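Local coordinates for protein LEC-6 (Caenorhabditis elegans, PDB 3VV1), which binds galactose-containing glycans, with a preference for fucose-containing saccharides, as a nematode galectin, at residues Gly45-Leu50 with Thr111-Ser116. Numbering follows the deposited sequence.
Sequences GARLRL and TLEFVS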
loop_
_atom_site.group_PDB
_atom_site.type_symbol
_atom_site.label_atom_id
_atom_site.label_comp_id
_atom_site.label_asym_id
_atom_site.label_seq_id
_atom_site.Cartn_x
_atom_site.Cartn_y
_atom_site.Cartn_z
ATOM N N GLY A 45 16.538 -1.974 1.980
ATOM C CA GLY A 45 16.237 -2.908 0.928
ATOM C C GLY A 45 14.960 -2.637 0.178
ATOM O O GLY A 45 14.579 -3.461 -0.679
ATOM N N ALA A 46 14.333 -1.492 0.436
ATOM C CA ALA A 46 13.101 -1.127 -0.330
ATOM C C ALA A 46 13.367 -1.166 -1.839
ATOM O O ALA A 46 14.476 -0.735 -2.294
ATOM C CB ALA A 46 12.656 0.291 0.082
ATOM N N ARG A 47 12.370 -1.600 -2.621
ATOM C CA ARG A 47 12.480 -1.668 -4.051
ATOM C C ARG A 47 11.267 -0.978 -4.660
ATOM O O ARG A 47 10.148 -1.371 -4.345
ATOM C CB ARG A 47 12.554 -3.128 -4.546
ATOM C CG ARG A 47 12.566 -3.275 -6.062
ATOM C CD ARG A 47 12.660 -4.728 -6.515
ATOM N NE ARG A 47 13.855 -5.372 -5.999
ATOM C CZ ARG A 47 14.944 -5.570 -6.740
ATOM N NH1 ARG A 47 14.960 -5.189 -8.051
ATOM N NH2 ARG A 47 15.984 -6.122 -6.167
ATOM N N LEU A 48 11.489 -0.102 -5.635
ATOM C CA LEU A 48 10.426 0.500 -6.401
ATOM C C LEU A 48 10.576 -0.023 -7.844
ATOM O O LEU A 48 11.651 0.140 -8.428
ATOM C CB LEU A 48 10.631 2.040 -6.418
ATOM C CG LEU A 48 9.741 2.795 -7.454
ATOM C CD1 LEU A 48 8.242 2.648 -7.108
ATOM C CD2 LEU A 48 10.172 4.295 -7.434
ATOM N N ARG A 49 9.528 -0.641 -8.392
ATOM C CA ARG A 49 9.532 -1.161 -9.746
ATOM C C ARG A 49 8.485 -0.397 -10.535
ATOM O O ARG A 49 7.282 -0.384 -10.135
ATOM C CB ARG A 49 9.222 -2.651 -9.778
ATOM C CG ARG A 49 9.173 -3.169 -11.220
ATOM C CD ARG A 49 9.312 -4.710 -11.342
ATOM N NE ARG A 49 8.454 -5.352 -10.363
ATOM C CZ ARG A 49 7.118 -5.380 -10.449
ATOM N NH1 ARG A 49 6.524 -4.818 -11.501
ATOM N NH2 ARG A 49 6.393 -5.941 -9.493
ATOM N N LEU A 50 8.909 0.190 -11.667
ATOM C CA LEU A 50 8.008 0.942 -12.539
ATOM C C LEU A 50 8.016 0.312 -13.894
ATOM O O LEU A 50 9.104 -0.065 -14.373
ATOM C CB LEU A 50 8.559 2.360 -12.665
ATOM C CG LEU A 50 8.609 3.145 -11.363
ATOM C CD1 LEU A 50 9.359 4.444 -11.647
ATOM C CD2 LEU A 50 7.211 3.451 -10.851
ATOM N N THR A 111 11.140 -1.641 -17.820
ATOM C CA THR A 111 10.988 -1.900 -16.426
ATOM C C THR A 111 12.157 -1.257 -15.698
ATOM O O THR A 111 13.320 -1.608 -15.922
ATOM C CB THR A 111 10.905 -3.398 -16.149
ATOM O OG1 THR A 111 9.708 -3.937 -16.721
ATOM C CG2 THR A 111 10.909 -3.667 -14.605
ATOM N N LEU A 112 11.836 -0.274 -14.876
ATOM C CA LEU A 112 12.883 0.541 -14.155
ATOM C C LEU A 112 12.736 0.300 -12.692
ATOM O O LEU A 112 11.639 0.428 -12.129
ATOM C CB LEU A 112 12.658 2.033 -14.483
ATOM C CG LEU A 112 13.497 3.051 -13.693
ATOM C CD1 LEU A 112 14.949 2.848 -14.102
ATOM C CD2 LEU A 112 13.014 4.508 -14.020
ATOM N N GLU A 113 13.825 -0.144 -12.084
ATOM C CA GLU A 113 13.758 -0.449 -10.637
ATOM C C GLU A 113 14.809 0.322 -9.881
ATOM O O GLU A 113 15.934 0.472 -10.345
ATOM C CB GLU A 113 13.954 -1.939 -10.422
ATOM C CG GLU A 113 12.915 -2.743 -11.140
ATOM C CD GLU A 113 13.238 -4.214 -11.031
ATOM O OE1 GLU A 113 12.850 -4.845 -9.980
ATOM O OE2 GLU A 113 13.950 -4.754 -11.963
ATOM N N PHE A 114 14.443 0.767 -8.682
ATOM C CA PHE A 114 15.367 1.399 -7.752
ATOM C C PHE A 114 15.378 0.491 -6.498
ATOM O O PHE A 114 14.325 0.057 -6.016
ATOM C CB PHE A 114 14.806 2.761 -7.323
ATOM C CG PHE A 114 14.639 3.753 -8.479
ATOM C CD1 PHE A 114 13.509 3.706 -9.302
ATOM C CD2 PHE A 114 15.675 4.656 -8.802
ATOM C CE1 PHE A 114 13.384 4.591 -10.425
ATOM C CE2 PHE A 114 15.533 5.578 -9.868
ATOM C CZ PHE A 114 14.379 5.533 -10.673
ATOM N N VAL A 115 16.565 0.286 -5.946
ATOM C CA VAL A 115 16.707 -0.583 -4.747
ATOM C C VAL A 115 17.594 0.178 -3.785
ATOM O O VAL A 115 18.720 0.566 -4.146
ATOM C CB VAL A 115 17.359 -1.942 -5.042
ATOM C CG1 VAL A 115 17.315 -2.827 -3.751
ATOM C CG2 VAL A 115 16.616 -2.612 -6.192
ATOM N N SER A 116 17.125 0.418 -2.563
ATOM C CA SER A 116 17.882 1.254 -1.617
ATOM C C SER A 116 18.368 0.485 -0.435
ATOM O O SER A 116 17.571 -0.089 0.303
ATOM C CB SER A 116 16.948 2.318 -1.053
ATOM O OG SER A 116 17.692 3.119 -0.160
#
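Thr111, a beta-branched residue well suited to an extended strand, lays its methyl CG2 against the aliphatic CG and CD of Arg49, each 3.8 Å away. Leu112 pairs with Leu50 through two backbone hydrogen bonds, N to O in both directions at 2.8 Å, and both leucines turn into the apolar interior, where Ile63 of strand 60-66 meets them. Glu113 lies beside Arg49 on the other face, methylenes in contact, while its OE1 accepts a hydrogen bond from Arg47 NH1 at 2.9 Å, part of a salt bridge. That bond reaches OE1 from above the carboxylate, 64° out of its plane; Arg47 bends at chi3 (-59°), turning NE back toward strand 111-116. Long, flexible chains of opposite charge suit this partly exposed face. Phe114, hydrogen-bonded to Leu48 in both directions, rests CD1 3.9 Å from Leu48 CD2, with Leu50 CD1 at its ring edge; Phe75 adds an edge-to-face ring contact. Val115 sets CG2 3.4 Å from Arg47 CZ, over the centre of one guanidinium face, so a compact methyl packs beneath the charged group. The backbone O of Ser116 accepts from Gly45 N and its backbone N donates to Ala46 O, while its OG bonds to Phe42 O and Ser139 OG. At Gly45 (phi 91°) a CB would jam against the preceding carbonyl oxygen, hence glycine; Gly45 and Ala46 both face Ser116, a G1 beta bulge ending a pairing of central antiparallel strands in the galectin beta-sandwich.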